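Local coordinates for putative fructose-bisphosphate aldolase (Coccidioides immitis, PDB 3PM6), which belongs by family to the class II aldolases, folds as a closed eight-stranded TIM barrel and carries a bound zinc ion, at residues L41-A46 against S52-L57; T73-C78 against I85-D90; P17-A22 against F27-I32; I117-S122 against A138-R143; E209-I214 against R243-V248. All blocks are in the same frame, centred on the assembly; numbering follows the deposited sequence.

In the fold
From the N terminus the contacts follow one another in series, none nested in or crossing another. Interaction 3 comes first, folding helix 16-24 back on strand 29-33 across four intervening residues, two of them still helical. Interactions 1 and 2 repeat the step for strands 54-58 and 85-92, each closing a short loop between a helix and the strand after it. Interaction 4 sets strand 116-119 against helix 126-141, with most of that helix between its segments. Interaction 5 spans the longest loop, bringing helix 208-218 to the chain leading into strand 245-250. Neighbouring strands join 3, 1, 2 and 4 in order, and backbone hydrogen bonds from V248 to both I29 and A31 join 5 to 3, closing the barrel.

Interaction 1. Residues L41-A46 against S52-L57; sequences LAIIRA and SPAMIL
I43 and I56 turn their longer branches into each other: in both, CG1 stands beside the backbone N and opposite the carbonyl carbon (chi1 -65° in I43), which puts CG2 anti to the backbone N. The longer arm of I43 ends with CD1 3.8 Å from I56 CG1, while its shorter arm puts CG2 3.8 Å from A54 CB, so one isoleucine spreads over two strand residues. The two isoleucine chains cross obliquely. I44 starts out facing away from the strand, but a bend at its second torsion (chi2 -54°) swings the tip back, and I44 CD1 reaches I56 CD1 at 3.9 Å. I56 is thus met by two consecutive helix residues, at CG1 by one and at CD1 by the other. No hydrogen bond links the segments; the contact is apolar and largely buried, I44 alone being partly exposed. The axes of 41-46 and 54-57 run almost exactly antiparallel (178°), about 9.1 Å apart at their closest. Alternation along the strand sorts its side chains: A54 serves the helix, whereas the CB of M55 points the other way, where its side chain meets I29 and T86. This is the helix-to-strand half of a beta-alpha-beta unit of the TIM barrel, made of strand 29-33, helix 37-49 and strand 54-58. Strand 54-58 lies between strands 29-33 and 85-92, bonded through its backbone to both. Helix 37-49 packs through A42 and A46 on helix 271-292, and its L41 and R45 touch Y65 of the second subunit.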
# COMPACT_ATOMS: atom_id res chain seq x y z
N LEU A 41 -0.60 -1.16 -7.93
CA LEU A 41 0.47 -1.19 -8.93
C LEU A 41 -0.02 -1.82 -10.21
O LEU A 41 0.27 -1.31 -11.30
CB LEU A 41 1.71 -1.94 -8.41
CG LEU A 41 2.50 -1.11 -7.41
CD1 LEU A 41 3.70 -1.88 -6.86
CD2 LEU A 41 2.95 0.21 -8.06
N ALA A 42 -0.76 -2.92 -10.08
CA ALA A 42 -1.35 -3.58 -11.26
C ALA A 42 -2.19 -2.61 -12.09
O ALA A 42 -2.09 -2.61 -13.33
CB ALA A 42 -2.17 -4.83 -10.85
N ILE A 43 -2.99 -1.78 -11.42
CA ILE A 43 -3.82 -0.80 -12.15
C ILE A 43 -3.02 0.31 -12.84
O ILE A 43 -3.27 0.60 -14.01
CB ILE A 43 -4.87 -0.09 -11.24
CG1 ILE A 43 -5.91 -1.09 -10.73
CG2 ILE A 43 -5.55 1.04 -12.01
CD1 ILE A 43 -6.59 -0.60 -9.42
N ILE A 44 -2.10 0.95 -12.12
CA ILE A 44 -1.24 1.99 -12.70
C ILE A 44 -0.48 1.42 -13.91
O ILE A 44 -0.40 2.08 -14.92
CB ILE A 44 -0.16 2.53 -11.70
CG1 ILE A 44 -0.78 2.99 -10.36
CG2 ILE A 44 0.65 3.65 -12.36
CD1 ILE A 44 -1.88 3.98 -10.49
N ARG A 45 0.08 0.22 -13.78
CA ARG A 45 0.90 -0.34 -14.86
C ARG A 45 0.04 -0.69 -16.07
O ARG A 45 0.40 -0.37 -17.22
CB ARG A 45 1.61 -1.60 -14.38
CG ARG A 45 2.89 -1.37 -13.68
CD ARG A 45 3.32 -2.67 -13.03
NE ARG A 45 4.25 -2.42 -11.95
CZ ARG A 45 5.03 -3.34 -11.38
NH1 ARG A 45 5.01 -4.61 -11.79
NH2 ARG A 45 5.85 -2.98 -10.42
N ALA A 46 -1.09 -1.34 -15.81
CA ALA A 46 -2.02 -1.72 -16.86
C ALA A 46 -2.48 -0.48 -17.59
O ALA A 46 -2.42 -0.44 -18.81
CB ALA A 46 -3.22 -2.48 -16.29
N SER A 52 -4.69 3.93 -21.05
CA SER A 52 -6.12 3.97 -20.67
C SER A 52 -6.22 4.75 -19.37
O SER A 52 -5.38 4.57 -18.48
CB SER A 52 -6.67 2.56 -20.44
OG SER A 52 -7.96 2.59 -19.81
N PRO A 53 -7.26 5.58 -19.26
CA PRO A 53 -7.73 6.10 -18.00
C PRO A 53 -8.16 4.92 -17.12
O PRO A 53 -8.34 3.82 -17.63
CB PRO A 53 -8.95 6.90 -18.41
CG PRO A 53 -9.49 6.13 -19.61
CD PRO A 53 -8.21 5.90 -20.35
N ALA A 54 -8.29 5.15 -15.81
CA ALA A 54 -8.72 4.10 -14.88
C ALA A 54 -9.16 4.74 -13.60
O ALA A 54 -8.95 5.92 -13.40
CB ALA A 54 -7.57 3.08 -14.57
N MET A 55 -9.79 3.97 -12.73
CA MET A 55 -10.06 4.43 -11.39
C MET A 55 -9.63 3.33 -10.44
O MET A 55 -9.80 2.14 -10.72
CB MET A 55 -11.56 4.76 -11.20
CG MET A 55 -12.01 6.01 -11.93
SD MET A 55 -13.81 6.36 -11.68
CE MET A 55 -13.88 7.96 -12.50
N ILE A 56 -9.07 3.74 -9.32
CA ILE A 56 -8.72 2.79 -8.27
C ILE A 56 -9.89 2.86 -7.26
O ILE A 56 -10.25 3.94 -6.79
CB ILE A 56 -7.35 3.17 -7.61
CG1 ILE A 56 -6.18 3.11 -8.62
CG2 ILE A 56 -7.06 2.35 -6.35
CD1 ILE A 56 -4.89 3.64 -8.06
N LEU A 57 -10.50 1.70 -6.96
CA LEU A 57 -11.58 1.67 -5.98
C LEU A 57 -11.12 1.06 -4.67
O LEU A 57 -10.51 0.00 -4.65
CB LEU A 57 -12.80 0.91 -6.53
CG LEU A 57 -13.74 1.77 -7.38
CD1 LEU A 57 -12.96 2.40 -8.60
CD2 LEU A 57 -14.90 0.95 -7.90

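Interaction 2. Residues T73-C78 against I85-D90; sequences TAASAC and ITLHLD
Within the TIM barrel, L87 of strand 85-92 faces outward to A74, A75 and C78 of helix 69-80, the helix that leads into this strand. The segment axes approach to 7.6 Å and run roughly antiparallel, as the return from an outer helix to an inner strand requires. The L87 side chain forks between neighbouring alanines. Its CG extends opposite the backbone N (chi1 180°), which carries both methyls out to the helix: CD1 touches A74 CB at 3.9 Å and CD2 touches A75 CB at the same 3.9 Å. Small side chains at A74 and A75 are consistent with so close an approach. One turn further on, C78 lies mainly against the strand backbone. Its CB sits 3.3 Å from I85 O, and its SG, turned beside its own backbone N (chi1 -76°), rests 3.7 Å from T86 C and 4.0 Å from I85 CG2. I85 O, close to this cysteine, accepts a hydrogen bond from R14 NH2. T86 sends its CB to the other side of the strand, toward the barrel interior. Further along, H88 ND1 is bonded to S116 OG, and the strand continues to H91, a ligand of the zinc ion. On the outer side of the helix, T73 OG1 is hydrogen-bonded to T73 OG1 of the second subunit. Where the chain turns from helix to strand, a single water bridges the two backbones: it donates to C78 O at 2.6 Å and accepts from I85 N at 3.1 Å.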
# COMPACT_ATOMS: atom_id res chain seq x y z
N THR A 73 -1.38 6.03 -0.18
CA THR A 73 -0.63 5.30 -1.21
C THR A 73 -1.34 5.36 -2.56
O THR A 73 -0.73 5.71 -3.55
CB THR A 73 -0.46 3.83 -0.83
OG1 THR A 73 0.10 3.76 0.49
CG2 THR A 73 0.46 3.12 -1.83
N ALA A 74 -2.64 5.04 -2.58
CA ALA A 74 -3.43 5.06 -3.85
C ALA A 74 -3.58 6.45 -4.41
O ALA A 74 -3.49 6.64 -5.64
CB ALA A 74 -4.80 4.39 -3.67
N ALA A 75 -3.84 7.44 -3.55
CA ALA A 75 -4.07 8.81 -4.05
C ALA A 75 -2.79 9.32 -4.70
O ALA A 75 -2.81 9.97 -5.76
CB ALA A 75 -4.50 9.76 -2.93
N SER A 76 -1.68 8.99 -4.06
CA SER A 76 -0.38 9.39 -4.54
C SER A 76 -0.03 8.69 -5.86
O SER A 76 0.34 9.35 -6.83
CB SER A 76 0.68 9.13 -3.46
OG SER A 76 1.95 9.33 -4.00
N ALA A 77 -0.19 7.37 -5.92
CA ALA A 77 -0.02 6.64 -7.18
C ALA A 77 -0.84 7.28 -8.32
O ALA A 77 -0.35 7.36 -9.46
CB ALA A 77 -0.38 5.16 -7.01
N CYS A 78 -2.07 7.71 -8.02
CA CYS A 78 -2.96 8.35 -9.00
C CYS A 78 -2.33 9.59 -9.61
O CYS A 78 -2.30 9.73 -10.84
CB CYS A 78 -4.32 8.75 -8.38
SG CYS A 78 -5.43 7.40 -8.12
N ILE A 85 -5.94 8.79 -13.83
CA ILE A 85 -6.42 7.82 -12.86
C ILE A 85 -6.89 8.55 -11.59
O ILE A 85 -6.14 9.35 -11.02
CB ILE A 85 -5.34 6.81 -12.48
CG1 ILE A 85 -4.65 6.23 -13.71
CG2 ILE A 85 -5.95 5.68 -11.65
CD1 ILE A 85 -3.44 5.36 -13.36
N THR A 86 -8.11 8.26 -11.12
CA THR A 86 -8.61 8.87 -9.89
C THR A 86 -9.02 7.82 -8.89
O THR A 86 -9.10 6.64 -9.23
CB THR A 86 -9.80 9.83 -10.18
OG1 THR A 86 -10.90 9.08 -10.68
CG2 THR A 86 -9.38 10.93 -11.23
N LEU A 87 -9.32 8.26 -7.67
CA LEU A 87 -9.56 7.40 -6.53
C LEU A 87 -11.02 7.48 -6.03
O LEU A 87 -11.55 8.55 -5.80
CB LEU A 87 -8.57 7.74 -5.42
CG LEU A 87 -8.68 6.93 -4.14
CD1 LEU A 87 -8.44 5.44 -4.39
CD2 LEU A 87 -7.68 7.48 -3.12
N HIS A 88 -11.65 6.32 -5.85
CA HIS A 88 -13.08 6.24 -5.59
C HIS A 88 -13.30 5.34 -4.39
O HIS A 88 -12.75 4.23 -4.32
CB HIS A 88 -13.74 5.62 -6.82
CG HIS A 88 -15.23 5.52 -6.74
ND1 HIS A 88 -16.05 6.63 -6.78
CD2 HIS A 88 -16.04 4.44 -6.68
CE1 HIS A 88 -17.31 6.22 -6.75
NE2 HIS A 88 -17.33 4.90 -6.72
N LEU A 89 -14.09 5.81 -3.43
CA LEU A 89 -14.58 4.92 -2.36
C LEU A 89 -15.83 4.18 -2.80
O LEU A 89 -16.91 4.78 -2.96
CB LEU A 89 -14.84 5.68 -1.06
CG LEU A 89 -15.22 4.90 0.22
CD1 LEU A 89 -14.14 3.89 0.72
CD2 LEU A 89 -15.59 5.90 1.33
N ASP A 90 -15.72 2.87 -2.99
CA ASP A 90 -16.88 2.09 -3.48
C ASP A 90 -17.71 1.60 -2.29
O ASP A 90 -17.16 1.37 -1.20
CB ASP A 90 -16.34 0.91 -4.31
CG ASP A 90 -17.40 0.15 -5.07
OD1 ASP A 90 -18.52 0.67 -5.35
OD2 ASP A 90 -17.10 -1.03 -5.40
O HOH W 1 -3.46 10.52 -13.07

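Interaction 3. Residues P17-A22 against F27-I32; sequences PLLTFA and FAIPAI
The F27 ring takes the backbone of A22 on one face and F21 at its edge. A22 CA stands over that face, 3.8 Å from the ring centroid and 21° off the normal, a CH-pi contact displaced toward the rim. F21 and F27 meet edge to edge, with F21 CD2 lying 3.6 Å from F27 CZ and each atom near the plane of the other ring. F21 also stacks with H25. The phenyl group of F27 comes over A22 because its CG sits in the crowded position between backbone N and carbonyl carbon (chi1 66°), folded back over its own main chain. The same residue is held by its backbone: F27 N donates to A22 O at 3.0 Å in a nearly straight bond (169°). A22 is therefore gripped on several sides, for its CB also packs on I29, where strand 29-33 begins, with A22 CB 3.8 Å from I29 CD1. That methyl of I29 pushes up to the helix backbone as well, I29 CD1 lying 3.4 Å from L18 O. L19 adds a looser touch, its CD1 being 4.3 Å from I29 CG1. Helix 16-24 precedes the first barrel strand of the TIM fold, and its L18 and L19 rest on M55 of strand 54-58. I29, the residue that receives the helix, touches M55 as well. Strand 29-33 itself is bonded to strands 54-58 and 245-250, and P30 and I32 turn to helix 271-292 on the outer side.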
# COMPACT_ATOMS: atom_id res chain seq x y z
N PRO A 17 -14.41 14.60 -15.27
CA PRO A 17 -14.13 14.60 -16.72
C PRO A 17 -14.03 13.19 -17.31
O PRO A 17 -14.45 12.98 -18.46
CB PRO A 17 -12.78 15.32 -16.83
CG PRO A 17 -12.67 16.13 -15.63
CD PRO A 17 -13.42 15.42 -14.53
N LEU A 18 -13.50 12.24 -16.56
CA LEU A 18 -13.33 10.87 -17.07
C LEU A 18 -14.61 10.25 -17.59
O LEU A 18 -14.59 9.68 -18.68
CB LEU A 18 -12.69 9.93 -16.03
CG LEU A 18 -11.18 9.91 -15.82
CD1 LEU A 18 -10.60 11.28 -15.47
CD2 LEU A 18 -10.78 8.88 -14.75
N LEU A 19 -15.71 10.36 -16.83
CA LEU A 19 -16.99 9.76 -17.26
C LEU A 19 -17.65 10.55 -18.39
O LEU A 19 -18.21 9.97 -19.30
CB LEU A 19 -17.97 9.58 -16.09
CG LEU A 19 -17.93 8.24 -15.37
CD1 LEU A 19 -16.76 8.16 -14.41
CD2 LEU A 19 -19.21 8.06 -14.59
N THR A 20 -17.57 11.87 -18.29
CA THR A 20 -17.98 12.77 -19.35
C THR A 20 -17.31 12.34 -20.66
O THR A 20 -17.97 12.10 -21.63
CB THR A 20 -17.54 14.20 -18.98
OG1 THR A 20 -18.26 14.62 -17.82
CG2 THR A 20 -17.75 15.18 -20.14
N PHE A 21 -15.98 12.26 -20.64
CA PHE A 21 -15.21 11.93 -21.85
C PHE A 21 -15.58 10.53 -22.37
O PHE A 21 -15.80 10.35 -23.58
CB PHE A 21 -13.71 12.01 -21.59
CG PHE A 21 -12.88 11.89 -22.84
CD1 PHE A 21 -12.48 13.04 -23.54
CD2 PHE A 21 -12.51 10.65 -23.34
CE1 PHE A 21 -11.72 12.93 -24.69
CE2 PHE A 21 -11.75 10.53 -24.51
CZ PHE A 21 -11.36 11.66 -25.18
N ALA A 22 -15.64 9.56 -21.47
CA ALA A 22 -16.01 8.19 -21.82
C ALA A 22 -17.41 8.08 -22.46
O ALA A 22 -17.57 7.39 -23.45
CB ALA A 22 -15.88 7.26 -20.60
N PHE A 27 -17.04 4.71 -24.65
CA PHE A 27 -16.36 3.65 -23.91
C PHE A 27 -16.68 3.81 -22.43
O PHE A 27 -17.46 4.71 -22.07
CB PHE A 27 -14.86 3.61 -24.21
CG PHE A 27 -14.10 4.82 -23.74
CD1 PHE A 27 -14.15 6.03 -24.46
CD2 PHE A 27 -13.33 4.75 -22.57
CE1 PHE A 27 -13.46 7.14 -24.00
CE2 PHE A 27 -12.62 5.85 -22.12
CZ PHE A 27 -12.69 7.05 -22.82
N ALA A 28 -16.13 2.93 -21.60
CA ALA A 28 -16.27 3.06 -20.14
C ALA A 28 -14.91 3.06 -19.46
O ALA A 28 -13.94 2.48 -19.96
CB ALA A 28 -17.17 1.98 -19.57
N ILE A 29 -14.85 3.76 -18.32
CA ILE A 29 -13.68 3.84 -17.46
C ILE A 29 -13.62 2.52 -16.68
O ILE A 29 -14.63 2.08 -16.13
CB ILE A 29 -13.85 5.04 -16.47
CG1 ILE A 29 -14.03 6.36 -17.23
CG2 ILE A 29 -12.71 5.11 -15.42
CD1 ILE A 29 -12.89 6.71 -18.26
N PRO A 30 -12.45 1.87 -16.67
CA PRO A 30 -12.32 0.67 -15.84
C PRO A 30 -12.15 1.09 -14.39
O PRO A 30 -11.24 1.83 -14.10
CB PRO A 30 -11.04 -0.01 -16.35
CG PRO A 30 -10.21 1.13 -16.99
CD PRO A 30 -11.21 2.20 -17.42
N ALA A 31 -13.03 0.64 -13.50
CA ALA A 31 -13.01 1.03 -12.08
C ALA A 31 -12.72 -0.21 -11.24
O ALA A 31 -13.62 -1.01 -10.95
CB ALA A 31 -14.36 1.65 -11.69
N ILE A 32 -11.47 -0.40 -10.89
CA ILE A 32 -11.00 -1.68 -10.37
C ILE A 32 -10.85 -1.61 -8.88
O ILE A 32 -10.07 -0.80 -8.37
CB ILE A 32 -9.58 -2.02 -10.98
CG1 ILE A 32 -9.57 -1.78 -12.50
CG2 ILE A 32 -9.10 -3.41 -10.57
CD1 ILE A 32 -10.57 -2.63 -13.26

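Interaction 4. Residues I117-S122 against A138-R143; sequences IMVDMS and AYCNAR
One sulfur atom makes the whole contact from the helix side: C140 SG is met by I117 and V119, and no hydrogen bond runs between the segments. I117 CD1 is the nearer partner, 4.0 Å from C140 SG, and V119 CG2 follows at 4.5 Å. The sulfur reaches them because it stands opposite its own carbonyl carbon, beside the backbone N (chi1 -68°), on the helix face turned to the strand. I117 and V119, two residues apart, both direct their CB atoms at the helix, whereas M118 between them packs on H88, D90 and H91. The contact is small but buried, with I98 of helix 95-103 also touching C140 and V119. It belongs to the beta-alpha-beta unit of strand 116-119, helix 126-141 and strand 146-149 in the TIM barrel. Past the strand end, D120 forms an Asx turn: its OD1 accepts from S122 N at 3.2 Å, out of the carboxylate plane, and from S122 OG at 2.8 Å on the syn lone pair. Its other oxygen, OD2, is hydrogen-bonded to Q93 NE2 and to ND1 of H91, a ligand of the zinc ion, so D120 is a second-shell residue, well placed to hold the turn of that imidazole. Beyond C140, the R143 guanidinium lies flat over the Y139 ring, with NH1 3.5 Å above the ring plane and over its centre. The same NH1 donates to Y139 O at 2.9 Å, on a lone pair in the carbonyl plane. Y139 OH is in turn bonded to D103 OD1.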
# COMPACT_ATOMS: atom_id res chain seq x y z
N ILE A 117 -16.94 9.34 -4.23
CA ILE A 117 -17.32 8.39 -3.19
C ILE A 117 -18.65 7.84 -3.62
O ILE A 117 -19.48 8.58 -4.11
CB ILE A 117 -17.46 9.11 -1.83
CG1 ILE A 117 -16.10 9.63 -1.34
CG2 ILE A 117 -18.21 8.24 -0.77
CD1 ILE A 117 -16.19 10.40 0.04
N MET A 118 -18.84 6.54 -3.44
CA MET A 118 -20.14 6.01 -3.68
C MET A 118 -20.97 6.08 -2.41
O MET A 118 -20.72 5.36 -1.47
CB MET A 118 -20.09 4.56 -4.22
CG MET A 118 -21.48 4.00 -4.46
SD MET A 118 -21.48 2.22 -4.78
CE MET A 118 -23.21 2.09 -5.36
N VAL A 119 -21.99 6.95 -2.41
CA VAL A 119 -22.92 7.04 -1.27
C VAL A 119 -23.98 5.98 -1.49
O VAL A 119 -24.97 6.22 -2.17
CB VAL A 119 -23.57 8.46 -1.16
CG1 VAL A 119 -24.44 8.55 0.06
CG2 VAL A 119 -22.48 9.55 -1.16
N ASP A 120 -23.72 4.79 -0.96
CA ASP A 120 -24.50 3.60 -1.24
C ASP A 120 -25.46 3.38 -0.07
O ASP A 120 -25.13 2.67 0.89
CB ASP A 120 -23.57 2.37 -1.39
CG ASP A 120 -24.36 1.11 -1.72
OD1 ASP A 120 -25.59 1.23 -1.83
OD2 ASP A 120 -23.76 0.01 -1.92
N MET A 121 -26.63 4.00 -0.14
CA MET A 121 -27.64 3.82 0.92
C MET A 121 -28.74 2.83 0.52
O MET A 121 -29.88 2.89 1.02
CB MET A 121 -28.23 5.20 1.26
CG MET A 121 -27.13 6.21 1.75
SD MET A 121 -26.46 5.74 3.36
CE MET A 121 -24.70 5.67 3.06
N SER A 122 -28.39 1.91 -0.39
CA SER A 122 -29.37 1.04 -1.05
C SER A 122 -29.95 0.00 -0.11
O SER A 122 -30.99 -0.60 -0.40
CB SER A 122 -28.71 0.33 -2.25
OG SER A 122 -27.75 -0.61 -1.79
N ALA A 138 -24.25 16.58 -0.16
CA ALA A 138 -23.91 17.94 0.27
C ALA A 138 -22.56 17.94 1.00
O ALA A 138 -21.66 18.72 0.68
CB ALA A 138 -25.03 18.52 1.19
N TYR A 139 -22.42 17.00 1.94
CA TYR A 139 -21.20 16.91 2.73
C TYR A 139 -19.96 16.64 1.87
O TYR A 139 -18.90 17.24 2.08
CB TYR A 139 -21.38 15.84 3.81
CG TYR A 139 -20.34 15.88 4.90
CD1 TYR A 139 -20.61 16.51 6.14
CD2 TYR A 139 -19.09 15.28 4.71
CE1 TYR A 139 -19.62 16.54 7.17
CE2 TYR A 139 -18.11 15.29 5.71
CZ TYR A 139 -18.38 15.92 6.95
OH TYR A 139 -17.39 15.92 7.92
N CYS A 140 -20.09 15.74 0.90
CA CYS A 140 -19.00 15.43 -0.01
C CYS A 140 -18.67 16.61 -0.95
O CYS A 140 -17.51 16.93 -1.22
CB CYS A 140 -19.36 14.19 -0.84
SG CYS A 140 -19.47 12.64 0.10
N ASN A 141 -19.72 17.21 -1.51
CA ASN A 141 -19.58 18.32 -2.45
C ASN A 141 -18.84 19.51 -1.80
O ASN A 141 -17.90 20.06 -2.38
CB ASN A 141 -20.95 18.76 -2.96
CG ASN A 141 -21.54 17.82 -3.99
OD1 ASN A 141 -20.95 16.78 -4.33
ND2 ASN A 141 -22.72 18.18 -4.51
N ALA A 142 -19.26 19.87 -0.59
CA ALA A 142 -18.56 20.88 0.23
C ALA A 142 -17.05 20.66 0.26
O ALA A 142 -16.31 21.62 0.45
CB ALA A 142 -19.09 20.90 1.66
N ARG A 143 -16.60 19.42 0.02
CA ARG A 143 -15.20 19.10 0.16
C ARG A 143 -14.52 18.77 -1.16
O ARG A 143 -13.39 18.22 -1.18
CB ARG A 143 -15.02 17.99 1.21
CG ARG A 143 -15.36 18.49 2.63
CD ARG A 143 -15.94 17.41 3.54
NE ARG A 143 -16.18 18.01 4.85
CZ ARG A 143 -17.26 18.70 5.20
NH1 ARG A 143 -18.27 18.86 4.36
NH2 ARG A 143 -17.33 19.25 6.42

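Interaction 5. Residues E209-I214 against R243-V248; sequences ERLQRI and RGVAKV
A Schellman motif ends helix 234-242 just where R243 meets L211 and Q212 of helix 208-218. G244, at positive phi (103°), is its C-prime residue; V245 N bonds to C240 O and G244 N to I241 O, which turns the chain from helix into strand. R243, the C-cap residue just before G244, carries most of the contact with its aliphatic part. L211 comes at the root of that chain: its CD2 lies 3.7 Å from R243 CB, and its CG 3.9 Å from R243 O. The leucine is aimed there by a CG extended opposite its backbone N (chi1 -177°). The same CD2 makes a looser touch on the strand side, 4.3 Å from V245 CG2. Beside it, Q212 crosses the arginine chain at about a right angle, with Q212 CB 4.0 Å from R243 CG. The charged end of R243 is turned back to its own helix, where NH1 donates to K239 O. No hydrogen bond joins the two segments. L211 is buried, R243 and Q212 only partly, so the contact runs from interior to surface. Further inside, K247 of the strand forms a salt bridge with E148. Helix 208-218 also packs L211 on F192. A helix of the outer layer meeting the segment leading into a barrel strand, with strand 223-226 and the glycine-ended helix 234-242 between them in sequence, fits the alternating beta-alpha architecture of the TIM barrel.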
# COMPACT_ATOMS: atom_id res chain seq x y z
N GLU A 209 -33.52 -3.28 -21.79
CA GLU A 209 -34.62 -2.34 -22.03
C GLU A 209 -34.78 -1.38 -20.85
O GLU A 209 -34.85 -0.17 -21.05
CB GLU A 209 -35.93 -3.08 -22.34
CG GLU A 209 -35.96 -3.61 -23.78
CD GLU A 209 -37.14 -4.55 -24.04
OE1 GLU A 209 -38.06 -4.61 -23.19
OE2 GLU A 209 -37.16 -5.22 -25.11
N ARG A 210 -34.81 -1.92 -19.63
CA ARG A 210 -34.84 -1.12 -18.41
C ARG A 210 -33.67 -0.13 -18.43
O ARG A 210 -33.85 1.07 -18.23
CB ARG A 210 -34.75 -2.03 -17.18
CG ARG A 210 -34.80 -1.32 -15.84
CD ARG A 210 -34.76 -2.34 -14.69
NE ARG A 210 -35.98 -3.14 -14.63
CZ ARG A 210 -37.11 -2.76 -14.02
NH1 ARG A 210 -37.17 -1.58 -13.40
NH2 ARG A 210 -38.18 -3.57 -14.02
N LEU A 211 -32.48 -0.65 -18.72
CA LEU A 211 -31.29 0.18 -18.78
C LEU A 211 -31.44 1.35 -19.75
O LEU A 211 -31.19 2.48 -19.35
CB LEU A 211 -30.05 -0.67 -19.14
CG LEU A 211 -28.75 0.10 -19.16
CD1 LEU A 211 -28.53 0.73 -17.76
CD2 LEU A 211 -27.57 -0.83 -19.58
N GLN A 212 -31.86 1.11 -21.00
CA GLN A 212 -32.02 2.21 -21.99
C GLN A 212 -33.07 3.22 -21.50
O GLN A 212 -32.84 4.41 -21.58
CB GLN A 212 -32.24 1.72 -23.45
CG GLN A 212 -32.38 2.81 -24.63
CD GLN A 212 -31.27 3.95 -24.72
OE1 GLN A 212 -31.59 5.12 -24.57
NE2 GLN A 212 -30.04 3.61 -25.00
N ARG A 213 -34.17 2.73 -20.92
CA ARG A 213 -35.22 3.59 -20.33
C ARG A 213 -34.65 4.55 -19.28
O ARG A 213 -34.98 5.74 -19.26
CB ARG A 213 -36.36 2.75 -19.70
CG ARG A 213 -37.50 2.46 -20.63
CD ARG A 213 -38.53 1.52 -20.05
NE ARG A 213 -38.90 0.58 -21.10
CZ ARG A 213 -38.80 -0.74 -20.99
NH1 ARG A 213 -38.39 -1.27 -19.84
NH2 ARG A 213 -39.15 -1.53 -22.02
N ILE A 214 -33.78 4.01 -18.43
CA ILE A 214 -33.01 4.81 -17.47
C ILE A 214 -32.12 5.83 -18.16
O ILE A 214 -32.13 7.02 -17.84
CB ILE A 214 -32.19 3.89 -16.54
CG1 ILE A 214 -33.13 2.97 -15.74
CG2 ILE A 214 -31.22 4.72 -15.62
CD1 ILE A 214 -32.47 1.80 -15.15
N ARG A 243 -25.86 1.58 -23.98
CA ARG A 243 -26.96 2.12 -23.18
C ARG A 243 -26.54 3.04 -22.03
O ARG A 243 -27.25 3.16 -21.04
CB ARG A 243 -27.91 1.01 -22.74
CG ARG A 243 -28.51 0.29 -23.96
CD ARG A 243 -29.05 -1.08 -23.60
NE ARG A 243 -29.80 -1.67 -24.70
CZ ARG A 243 -29.25 -2.30 -25.73
NH1 ARG A 243 -27.93 -2.44 -25.84
NH2 ARG A 243 -30.04 -2.79 -26.68
N GLY A 244 -25.41 3.71 -22.18
CA GLY A 244 -25.06 4.84 -21.33
C GLY A 244 -24.02 4.55 -20.24
O GLY A 244 -23.57 5.46 -19.54
N VAL A 245 -23.63 3.29 -20.10
CA VAL A 245 -22.64 2.94 -19.07
C VAL A 245 -21.29 3.57 -19.35
O VAL A 245 -20.68 3.30 -20.39
CB VAL A 245 -22.51 1.41 -18.92
CG1 VAL A 245 -21.28 1.04 -18.08
CG2 VAL A 245 -23.81 0.88 -18.28
N ALA A 246 -20.82 4.42 -18.43
CA ALA A 246 -19.56 5.13 -18.62
C ALA A 246 -18.50 4.73 -17.62
O ALA A 246 -17.37 5.18 -17.72
CB ALA A 246 -19.78 6.67 -18.55
N LYS A 247 -18.88 3.91 -16.64
CA LYS A 247 -17.96 3.44 -15.62
C LYS A 247 -18.32 1.99 -15.36
O LYS A 247 -19.49 1.67 -15.08
CB LYS A 247 -18.12 4.27 -14.34
CG LYS A 247 -17.22 3.85 -13.13
CD LYS A 247 -17.40 4.86 -11.99
CE LYS A 247 -16.75 4.44 -10.68
NZ LYS A 247 -17.67 3.63 -9.82
N VAL A 248 -17.30 1.13 -15.48
CA VAL A 248 -17.45 -0.31 -15.21
C VAL A 248 -16.59 -0.73 -14.01
O VAL A 248 -15.34 -0.65 -14.05
CB VAL A 248 -17.04 -1.13 -16.46
CG1 VAL A 248 -16.94 -2.62 -16.13
CG2 VAL A 248 -18.01 -0.87 -17.62